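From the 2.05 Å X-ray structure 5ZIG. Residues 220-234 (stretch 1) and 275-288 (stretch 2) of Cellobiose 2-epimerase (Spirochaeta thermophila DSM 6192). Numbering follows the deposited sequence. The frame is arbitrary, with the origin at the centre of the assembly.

Stretch 1 (220-234) LILIFRTHIAPSSHL
Stretch 2 275-288: EWFLSWIRPVMEET

How do the two backbones approach each other? Residues 220-228 form the end of a helix, widening into a pi-type turn at 224-228; Ala 229 (phi/psi -127/60) leaves it, and a loop follows. Residues 275-288 are helical, kinked at Pro 283, whose ring nitrogen cannot donate to the turn before. The N-to-C directions meet at 52°, the axes no closer than 12.1 Å. Arg 225 CA lies 8.0 Å from Trp 280 CA, leaving room for a large side chain, whereas the loop brings Ser 232 CA within 4.4 Å of Val 284 CA.

What fills the wider gap? Trp 280 (chi1 171°, t; chi2 28°) points toward stretch 1 and is buried there, the largest bump of the contact. Its six-membered ring reaches Phe 224, CH2 to CB 3.9 Å, and Ala 229, CZ2 to CB 4.0 Å; the small methyl of Ala 229 fits this close approach. At the ring edge Trp 280 NE1 donates to Ala 229 O (2.9 Å, 145°), a carbonyl presented where the helix has ended. Ile 221 CG2 meets the edge of Trp 276 (chi1 p) at CH2, 4.1 Å.

What covers the indole face? Arg 225 (chi1 t, chi2 p, chi3 t, chi4 91°) lays its guanidinium flat on it, planes at 8°. Its CD also packs over the face, 3.3 Å from Trp 280 CD2, so methylene and charge both use the pi surface. Arg 225 NH1 donates to Pro 230 O (3.2 Å), tying the arginine to its own loop.

How does the loop seat itself? Ser 232 (chi1 p) is small enough for the narrow gap: its O lies 3.4 Å from Val 284 CG2 (chi1 t), and its OG donates to Glu 287 OE2 across a very short 2.4 Å. His 233 (chi1 m) brings NE2 to 3.2 Å from Glu 287 OE2.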

ATOM      1  N   LEU A 220      -3.029  -8.071 -15.329  1.00 24.93           N
ATOM      2  CA  LEU A 220      -2.022  -7.818 -14.292  1.00 21.02           C
ATOM      3  C   LEU A 220      -1.563  -9.115 -13.636  1.00 24.27           C
ATOM      4  O   LEU A 220      -0.371  -9.286 -13.347  1.00 25.97           O
ATOM      5  CB  LEU A 220      -2.580  -6.838 -13.253  1.00 19.97           C
ATOM      6  CG  LEU A 220      -2.481  -5.372 -13.701  1.00 30.77           C
ATOM      7  CD1 LEU A 220      -3.393  -4.446 -12.929  1.00 34.21           C
ATOM      8  CD2 LEU A 220      -1.032  -4.892 -13.638  1.00 28.94           C
ATOM      9  N   ILE A 221      -2.492 -10.048 -13.406  1.00 20.06           N
ATOM     10  CA  ILE A 221      -2.117 -11.312 -12.773  1.00 31.06           C
ATOM     11  C   ILE A 221      -1.137 -12.075 -13.656  1.00 30.56           C
ATOM     12  O   ILE A 221      -0.145 -12.632 -13.166  1.00 22.93           O
ATOM     13  CB  ILE A 221      -3.372 -12.149 -12.437  1.00 22.01           C
ATOM     14  CG1 ILE A 221      -4.127 -11.507 -11.273  1.00 26.48           C
ATOM     15  CG2 ILE A 221      -2.975 -13.543 -12.009  1.00 20.15           C
ATOM     16  CD1 ILE A 221      -5.589 -11.329 -11.486  1.00 28.96           C
ATOM     17  N   LEU A 222      -1.376 -12.082 -14.973  1.00 23.08           N
ATOM     18  CA  LEU A 222      -0.458 -12.765 -15.881  1.00 27.76           C
ATOM     19  C   LEU A 222       0.916 -12.105 -15.909  1.00 29.13           C
ATOM     20  O   LEU A 222       1.928 -12.795 -16.072  1.00 24.80           O
ATOM     21  CB  LEU A 222      -1.046 -12.814 -17.299  1.00 27.28           C
ATOM     22  CG  LEU A 222      -2.203 -13.794 -17.540  1.00 27.73           C
ATOM     23  CD1 LEU A 222      -2.915 -13.434 -18.820  1.00 42.68           C
ATOM     24  CD2 LEU A 222      -1.709 -15.235 -17.599  1.00 33.13           C
ATOM     25  N   ILE A 223       0.975 -10.775 -15.781  1.00 29.32           N
ATOM     26  CA  ILE A 223       2.260 -10.090 -15.700  1.00 21.58           C
ATOM     27  C   ILE A 223       3.017 -10.564 -14.463  1.00 24.64           C
ATOM     28  O   ILE A 223       4.212 -10.895 -14.520  1.00 20.54           O
ATOM     29  CB  ILE A 223       2.047  -8.563 -15.674  1.00 28.67           C
ATOM     30  CG1 ILE A 223       1.339  -8.085 -16.935  1.00 24.27           C
ATOM     31  CG2 ILE A 223       3.363  -7.823 -15.429  1.00 26.50           C
ATOM     32  CD1 ILE A 223       2.110  -8.344 -18.199  1.00 35.30           C
ATOM     33  N   PHE A 224       2.319 -10.605 -13.326  1.00 22.22           N
ATOM     34  CA  PHE A 224       2.940 -11.053 -12.084  1.00 28.34           C
ATOM     35  C   PHE A 224       3.328 -12.522 -12.161  1.00 28.21           C
ATOM     36  O   PHE A 224       4.448 -12.879 -11.790  1.00 26.12           O
ATOM     37  CB  PHE A 224       2.004 -10.783 -10.906  1.00 24.95           C
ATOM     38  CG  PHE A 224       2.153  -9.392 -10.330  1.00 27.81           C
ATOM     39  CD1 PHE A 224       3.133  -9.126  -9.376  1.00 27.71           C
ATOM     40  CD2 PHE A 224       1.338  -8.346 -10.758  1.00 23.85           C
ATOM     41  CE1 PHE A 224       3.284  -7.845  -8.850  1.00 31.11           C
ATOM     42  CE2 PHE A 224       1.476  -7.064 -10.238  1.00 25.93           C
ATOM     43  CZ  PHE A 224       2.456  -6.810  -9.286  1.00 20.24           C
ATOM     44  N   ARG A 225       2.443 -13.377 -12.700  1.00 31.93           N
ATOM     45  CA  ARG A 225       2.764 -14.802 -12.818  1.00 27.07           C
ATOM     46  C   ARG A 225       3.970 -15.037 -13.715  1.00 31.06           C
ATOM     47  O   ARG A 225       4.773 -15.943 -13.458  1.00 24.83           O
ATOM     48  CB  ARG A 225       1.571 -15.597 -13.366  1.00 25.98           C
ATOM     49  CG  ARG A 225       1.792 -17.119 -13.323  1.00 28.11           C
ATOM     50  CD  ARG A 225       1.961 -17.556 -11.857  1.00 37.30           C
ATOM     51  NE  ARG A 225       2.378 -18.944 -11.656  1.00 41.97           N
ATOM     52  CZ  ARG A 225       3.647 -19.330 -11.563  1.00 34.66           C
ATOM     53  NH1 ARG A 225       4.624 -18.436 -11.671  1.00 35.97           N
ATOM     54  NH2 ARG A 225       3.946 -20.605 -11.372  1.00 31.33           N
ATOM     55  N   THR A 226       4.112 -14.244 -14.782  1.00 23.67           N
ATOM     56  CA  THR A 226       5.098 -14.562 -15.811  1.00 20.78           C
ATOM     57  C   THR A 226       6.363 -13.723 -15.704  1.00 36.13           C
ATOM     58  O   THR A 226       7.466 -14.257 -15.835  1.00 34.36           O
ATOM     59  CB  THR A 226       4.510 -14.387 -17.227  1.00 31.81           C
ATOM     60  OG1 THR A 226       3.282 -15.111 -17.363  1.00 36.42           O
ATOM     61  CG2 THR A 226       5.494 -14.886 -18.263  1.00 28.20           C
ATOM     62  N   HIS A 227       6.232 -12.409 -15.510  1.00 24.96           N
ATOM     63  CA  HIS A 227       7.399 -11.541 -15.565  1.00 27.24           C
ATOM     64  C   HIS A 227       7.874 -11.092 -14.184  1.00 29.42           C
ATOM     65  O   HIS A 227       9.078 -11.109 -13.919  1.00 27.86           O
ATOM     66  CB  HIS A 227       7.123 -10.306 -16.448  1.00 31.73           C
ATOM     67  CG  HIS A 227       6.769 -10.633 -17.871  1.00 21.45           C
ATOM     68  ND1 HIS A 227       7.616 -11.324 -18.717  1.00 24.86           N
ATOM     69  CD2 HIS A 227       5.657 -10.362 -18.597  1.00 25.05           C
ATOM     70  CE1 HIS A 227       7.034 -11.479 -19.895  1.00 26.10           C
ATOM     71  NE2 HIS A 227       5.846 -10.905 -19.851  1.00 22.30           N
ATOM     72  N   ILE A 228       6.969 -10.707 -13.287  1.00 28.73           N
ATOM     73  CA  ILE A 228       7.383 -10.066 -12.045  1.00 32.92           C
ATOM     74  C   ILE A 228       7.707 -11.087 -10.964  1.00 29.89           C
ATOM     75  O   ILE A 228       8.745 -10.998 -10.304  1.00 30.47           O
ATOM     76  CB  ILE A 228       6.311  -9.064 -11.574  1.00 30.68           C
ATOM     77  CG1 ILE A 228       6.069  -8.029 -12.682  1.00 22.26           C
ATOM     78  CG2 ILE A 228       6.749  -8.437 -10.237  1.00 29.08           C
ATOM     79  CD1 ILE A 228       5.371  -6.737 -12.253  1.00 20.75           C
ATOM     80  N   ALA A 229       6.843 -12.082 -10.782  1.00 24.66           N
ATOM     81  CA  ALA A 229       6.986 -13.065  -9.709  1.00 31.32           C
ATOM     82  C   ALA A 229       6.952 -14.485 -10.265  1.00 33.42           C
ATOM     83  O   ALA A 229       6.088 -15.281  -9.890  1.00 35.07           O
ATOM     84  CB  ALA A 229       5.882 -12.865  -8.673  1.00 25.60           C
ATOM     85  N   PRO A 230       7.880 -14.846 -11.159  1.00 31.84           N
ATOM     86  CA  PRO A 230       7.849 -16.227 -11.683  1.00 33.20           C
ATOM     87  C   PRO A 230       8.256 -17.257 -10.652  1.00 42.56           C
ATOM     88  O   PRO A 230       7.653 -18.337 -10.583  1.00 39.49           O
ATOM     89  CB  PRO A 230       8.828 -16.180 -12.865  1.00 32.45           C
ATOM     90  CG  PRO A 230       9.809 -15.072 -12.493  1.00 30.49           C
ATOM     91  CD  PRO A 230       8.986 -14.051 -11.742  1.00 32.54           C
ATOM     92  N   SER A 231       9.263 -16.941  -9.840  1.00 49.49           N
ATOM     93  CA  SER A 231       9.806 -17.854  -8.846  1.00 48.28           C
ATOM     94  C   SER A 231       9.252 -17.463  -7.460  1.00 42.28           C
ATOM     95  O   SER A 231       8.030 -17.362  -7.332  1.00 43.65           O
ATOM     96  CB  SER A 231      11.329 -17.872  -8.939  1.00 55.93           C
ATOM     97  OG  SER A 231      11.878 -16.774  -8.230  1.00 66.53           O
ATOM     98  N   SER A 232      10.094 -17.213  -6.455  1.00 39.11           N
ATOM     99  CA  SER A 232       9.625 -16.955  -5.095  1.00 38.56           C
ATOM    100  C   SER A 232       9.931 -15.548  -4.595  1.00 40.05           C
ATOM    101  O   SER A 232       9.618 -15.235  -3.436  1.00 35.65           O
ATOM    102  CB  SER A 232      10.218 -17.979  -4.120  1.00 41.09           C
ATOM    103  OG  SER A 232      11.562 -17.677  -3.791  1.00 46.98           O
ATOM    104  N   HIS A 233      10.516 -14.694  -5.427  1.00 42.34           N
ATOM    105  CA  HIS A 233      10.669 -13.282  -5.116  1.00 40.14           C
ATOM    106  C   HIS A 233      10.188 -12.449  -6.296  1.00 36.78           C
ATOM    107  O   HIS A 233      10.265 -12.867  -7.455  1.00 39.54           O
ATOM    108  CB  HIS A 233      12.117 -12.939  -4.778  1.00 36.60           C
ATOM    109  CG  HIS A 233      12.671 -13.745  -3.643  1.00 39.58           C
ATOM    110  ND1 HIS A 233      12.498 -13.387  -2.324  1.00 36.00           N
ATOM    111  CD2 HIS A 233      13.385 -14.897  -3.632  1.00 32.85           C
ATOM    112  CE1 HIS A 233      13.088 -14.279  -1.546  1.00 35.42           C
ATOM    113  NE2 HIS A 233      13.632 -15.206  -2.316  1.00 41.62           N
ATOM    114  N   LEU A 234       9.678 -11.268  -5.981  1.00 28.99           N
ATOM    115  CA  LEU A 234       9.210 -10.347  -6.995  1.00 30.35           C
ATOM    116  C   LEU A 234      10.395  -9.555  -7.510  1.00 35.53           C
ATOM    117  O   LEU A 234      11.041  -8.842  -6.731  1.00 29.02           O
ATOM    118  CB  LEU A 234       8.170  -9.399  -6.425  1.00 27.58           C
ATOM    119  CG  LEU A 234       6.717  -9.809  -6.392  1.00 25.45           C
ATOM    120  CD1 LEU A 234       6.564 -11.089  -5.572  1.00 24.37           C
ATOM    121  CD2 LEU A 234       5.964  -8.649  -5.783  1.00 23.78           C
ATOM    122  N   GLU A 275      -5.944 -23.853  -7.399  1.00 39.71           N
ATOM    123  CA  GLU A 275      -4.766 -24.557  -6.902  1.00 34.71           C
ATOM    124  C   GLU A 275      -3.486 -24.026  -7.525  1.00 31.00           C
ATOM    125  O   GLU A 275      -2.443 -23.998  -6.863  1.00 27.25           O
ATOM    126  CB  GLU A 275      -4.896 -26.055  -7.175  1.00 43.06           C
ATOM    127  CG  GLU A 275      -6.084 -26.703  -6.491  1.00 64.65           C
ATOM    128  CD  GLU A 275      -6.067 -26.525  -4.978  1.00 73.32           C
ATOM    129  OE1 GLU A 275      -4.964 -26.447  -4.394  1.00 75.61           O
ATOM    130  OE2 GLU A 275      -7.159 -26.460  -4.375  1.00 74.93           O
ATOM    131  N   TRP A 276      -3.531 -23.613  -8.797  1.00 23.84           N
ATOM    132  CA  TRP A 276      -2.340 -23.013  -9.387  1.00 22.99           C
ATOM    133  C   TRP A 276      -1.913 -21.767  -8.614  1.00 27.55           C
ATOM    134  O   TRP A 276      -0.714 -21.528  -8.425  1.00 24.30           O
ATOM    135  CB  TRP A 276      -2.561 -22.711 -10.877  1.00 30.60           C
ATOM    136  CG  TRP A 276      -3.637 -21.699 -11.238  1.00 35.58           C
ATOM    137  CD1 TRP A 276      -4.912 -21.971 -11.668  1.00 34.57           C
ATOM    138  CD2 TRP A 276      -3.512 -20.262 -11.248  1.00 35.04           C
ATOM    139  NE1 TRP A 276      -5.587 -20.796 -11.924  1.00 34.36           N
ATOM    140  CE2 TRP A 276      -4.753 -19.736 -11.670  1.00 32.84           C
ATOM    141  CE3 TRP A 276      -2.473 -19.374 -10.936  1.00 38.49           C
ATOM    142  CZ2 TRP A 276      -4.984 -18.363 -11.778  1.00 32.70           C
ATOM    143  CZ3 TRP A 276      -2.705 -18.002 -11.052  1.00 35.16           C
ATOM    144  CH2 TRP A 276      -3.953 -17.516 -11.472  1.00 33.05           C
ATOM    145  N   PHE A 277      -2.878 -20.979  -8.126  1.00 27.40           N
ATOM    146  CA  PHE A 277      -2.527 -19.791  -7.355  1.00 24.25           C
ATOM    147  C   PHE A 277      -1.909 -20.162  -6.007  1.00 24.21           C
ATOM    148  O   PHE A 277      -0.867 -19.615  -5.614  1.00 23.46           O
ATOM    149  CB  PHE A 277      -3.756 -18.896  -7.151  1.00 31.06           C
ATOM    150  CG  PHE A 277      -3.455 -17.679  -6.313  1.00 25.61           C
ATOM    151  CD1 PHE A 277      -2.780 -16.604  -6.860  1.00 26.71           C
ATOM    152  CD2 PHE A 277      -3.767 -17.652  -4.965  1.00 31.26           C
ATOM    153  CE1 PHE A 277      -2.449 -15.496  -6.075  1.00 31.28           C
ATOM    154  CE2 PHE A 277      -3.451 -16.553  -4.178  1.00 35.95           C
ATOM    155  CZ  PHE A 277      -2.790 -15.470  -4.734  1.00 29.67           C
ATOM    156  N   LEU A 278      -2.537 -21.088  -5.277  1.00 23.45           N
ATOM    157  CA  LEU A 278      -1.938 -21.570  -4.037  1.00 25.87           C
ATOM    158  C   LEU A 278      -0.517 -22.062  -4.270  1.00 30.24           C
ATOM    159  O   LEU A 278       0.423 -21.617  -3.598  1.00 29.52           O
ATOM    160  CB  LEU A 278      -2.804 -22.674  -3.420  1.00 26.36           C
ATOM    161  CG  LEU A 278      -4.209 -22.251  -2.988  1.00 26.03           C
ATOM    162  CD1 LEU A 278      -4.938 -23.436  -2.398  1.00 27.71           C
ATOM    163  CD2 LEU A 278      -4.180 -21.121  -1.977  1.00 30.25           C
ATOM    164  N   SER A 279      -0.334 -22.962  -5.242  1.00 27.56           N
ATOM    165  CA  SER A 279       1.003 -23.497  -5.506  1.00 33.44           C
ATOM    166  C   SER A 279       1.987 -22.395  -5.871  1.00 29.07           C
ATOM    167  O   SER A 279       3.160 -22.443  -5.480  1.00 35.36           O
ATOM    168  CB  SER A 279       0.946 -24.540  -6.623  1.00 34.14           C
ATOM    169  OG  SER A 279       0.017 -25.544  -6.294  1.00 41.12           O
ATOM    170  N   TRP A 280       1.526 -21.392  -6.609  1.00 22.01           N
ATOM    171  CA  TRP A 280       2.382 -20.271  -6.978  1.00 31.10           C
ATOM    172  C   TRP A 280       2.815 -19.475  -5.751  1.00 34.26           C
ATOM    173  O   TRP A 280       4.006 -19.217  -5.545  1.00 24.75           O
ATOM    174  CB  TRP A 280       1.630 -19.374  -7.955  1.00 23.98           C
ATOM    175  CG  TRP A 280       2.290 -18.073  -8.277  1.00 25.98           C
ATOM    176  CD1 TRP A 280       3.619 -17.809  -8.265  1.00 28.29           C
ATOM    177  CD2 TRP A 280       1.636 -16.854  -8.668  1.00 21.37           C
ATOM    178  NE1 TRP A 280       3.843 -16.499  -8.625  1.00 30.42           N
ATOM    179  CE2 TRP A 280       2.642 -15.894  -8.888  1.00 35.79           C
ATOM    180  CE3 TRP A 280       0.302 -16.491  -8.885  1.00 29.04           C
ATOM    181  CZ2 TRP A 280       2.356 -14.579  -9.306  1.00 29.86           C
ATOM    182  CZ3 TRP A 280       0.015 -15.182  -9.292  1.00 25.73           C
ATOM    183  CH2 TRP A 280       1.039 -14.250  -9.499  1.00 32.41           C
ATOM    184  N   ILE A 281       1.850 -19.082  -4.925  1.00 28.97           N
ATOM    185  CA  ILE A 281       2.113 -18.097  -3.887  1.00 27.61           C
ATOM    186  C   ILE A 281       2.780 -18.731  -2.668  1.00 33.09           C
ATOM    187  O   ILE A 281       3.532 -18.061  -1.952  1.00 28.12           O
ATOM    188  CB  ILE A 281       0.782 -17.392  -3.549  1.00 36.37           C
ATOM    189  CG1 ILE A 281       0.561 -16.229  -4.512  1.00 49.97           C
ATOM    190  CG2 ILE A 281       0.723 -16.912  -2.104  1.00 42.69           C
ATOM    191  CD1 ILE A 281       1.601 -15.138  -4.396  1.00 48.52           C
ATOM    192  N   ARG A 282       2.548 -20.027  -2.430  1.00 33.15           N
ATOM    193  CA  ARG A 282       3.045 -20.666  -1.210  1.00 30.12           C
ATOM    194  C   ARG A 282       4.552 -20.518  -1.030  1.00 26.06           C
ATOM    195  O   ARG A 282       4.985 -20.120   0.067  1.00 32.74           O
ATOM    196  CB  ARG A 282       2.623 -22.142  -1.197  1.00 34.11           C
ATOM    197  CG  ARG A 282       2.480 -22.731   0.218  1.00 40.77           C
ATOM    198  CD  ARG A 282       2.581 -24.247   0.224  1.00 49.26           C
ATOM    199  NE  ARG A 282       1.295 -24.880   0.515  1.00 59.11           N
ATOM    200  CZ  ARG A 282       0.930 -25.329   1.716  1.00 61.96           C
ATOM    201  NH1 ARG A 282       1.756 -25.227   2.752  1.00 62.58           N
ATOM    202  NH2 ARG A 282      -0.265 -25.887   1.878  1.00 59.17           N
ATOM    203  N   PRO A 283       5.400 -20.803  -2.022  1.00 29.83           N
ATOM    204  CA  PRO A 283       6.843 -20.654  -1.790  1.00 34.04           C
ATOM    205  C   PRO A 283       7.278 -19.221  -1.531  1.00 33.49           C
ATOM    206  O   PRO A 283       8.279 -19.022  -0.843  1.00 33.75           O
ATOM    207  CB  PRO A 283       7.461 -21.214  -3.076  1.00 29.54           C
ATOM    208  CG  PRO A 283       6.409 -21.081  -4.076  1.00 32.62           C
ATOM    209  CD  PRO A 283       5.136 -21.344  -3.367  1.00 35.07           C
ATOM    210  N   VAL A 284       6.571 -18.222  -2.067  1.00 43.84           N
ATOM    211  CA  VAL A 284       6.865 -16.835  -1.711  1.00 37.47           C
ATOM    212  C   VAL A 284       6.608 -16.622  -0.225  1.00 36.76           C
ATOM    213  O   VAL A 284       7.409 -15.998   0.481  1.00 43.16           O
ATOM    214  CB  VAL A 284       6.034 -15.875  -2.588  1.00 34.02           C
ATOM    215  CG1 VAL A 284       6.227 -14.411  -2.171  1.00 30.03           C
ATOM    216  CG2 VAL A 284       6.402 -16.042  -4.048  1.00 32.18           C
ATOM    217  N   MET A 285       5.504 -17.170   0.276  1.00 34.95           N
ATOM    218  CA  MET A 285       5.171 -17.063   1.692  1.00 42.06           C
ATOM    219  C   MET A 285       6.165 -17.821   2.565  1.00 39.24           C
ATOM    220  O   MET A 285       6.582 -17.316   3.616  1.00 33.68           O
ATOM    221  CB  MET A 285       3.758 -17.592   1.933  1.00 47.42           C
ATOM    222  CG  MET A 285       2.666 -16.562   1.809  1.00 51.56           C
ATOM    223  SD  MET A 285       2.991 -15.109   2.822  1.00 55.56           S
ATOM    224  CE  MET A 285       3.454 -15.824   4.400  1.00 52.95           C
ATOM    225  N   GLU A 286       6.541 -19.038   2.148  1.00 36.09           N
ATOM    226  CA  GLU A 286       7.527 -19.823   2.887  1.00 41.26           C
ATOM    227  C   GLU A 286       8.881 -19.122   2.939  1.00 43.64           C
ATOM    228  O   GLU A 286       9.556 -19.146   3.976  1.00 50.70           O
ATOM    229  CB  GLU A 286       7.662 -21.216   2.267  1.00 39.16           C
ATOM    230  CG  GLU A 286       6.587 -22.166   2.724  1.00 43.04           C
ATOM    231  CD  GLU A 286       6.225 -23.235   1.687  1.00 52.51           C
ATOM    232  OE1 GLU A 286       6.555 -23.077   0.480  1.00 57.01           O
ATOM    233  OE2 GLU A 286       5.583 -24.230   2.096  1.00 39.55           O
ATOM    234  N   GLU A 287       9.293 -18.497   1.831  1.00 43.98           N
ATOM    235  CA  GLU A 287      10.511 -17.685   1.831  1.00 46.63           C
ATOM    236  C   GLU A 287      10.446 -16.566   2.868  1.00 41.33           C
ATOM    237  O   GLU A 287      11.459 -16.224   3.488  1.00 37.23           O
ATOM    238  CB  GLU A 287      10.731 -17.080   0.445  1.00 55.48           C
ATOM    239  CG  GLU A 287      11.125 -18.062  -0.625  1.00 65.24           C
ATOM    240  CD  GLU A 287      12.612 -18.089  -0.840  1.00 73.43           C
ATOM    241  OE1 GLU A 287      13.350 -17.867   0.146  1.00 73.15           O
ATOM    242  OE2 GLU A 287      13.037 -18.317  -1.995  1.00 75.70           O
ATOM    243  N   THR A 288       9.269 -15.958   3.037  1.00 41.57           N
ATOM    244  CA  THR A 288       9.117 -14.832   3.952  1.00 37.43           C
ATOM    245  C   THR A 288       9.143 -15.288   5.408  1.00 29.92           C
ATOM    246  O   THR A 288       9.720 -14.609   6.265  1.00 29.51           O
ATOM    247  CB  THR A 288       7.810 -14.093   3.649  1.00 32.96           C
ATOM    248  OG1 THR A 288       7.867 -13.539   2.332  1.00 30.29           O
ATOM    249  CG2 THR A 288       7.545 -12.978   4.673  1.00 25.18           C
TER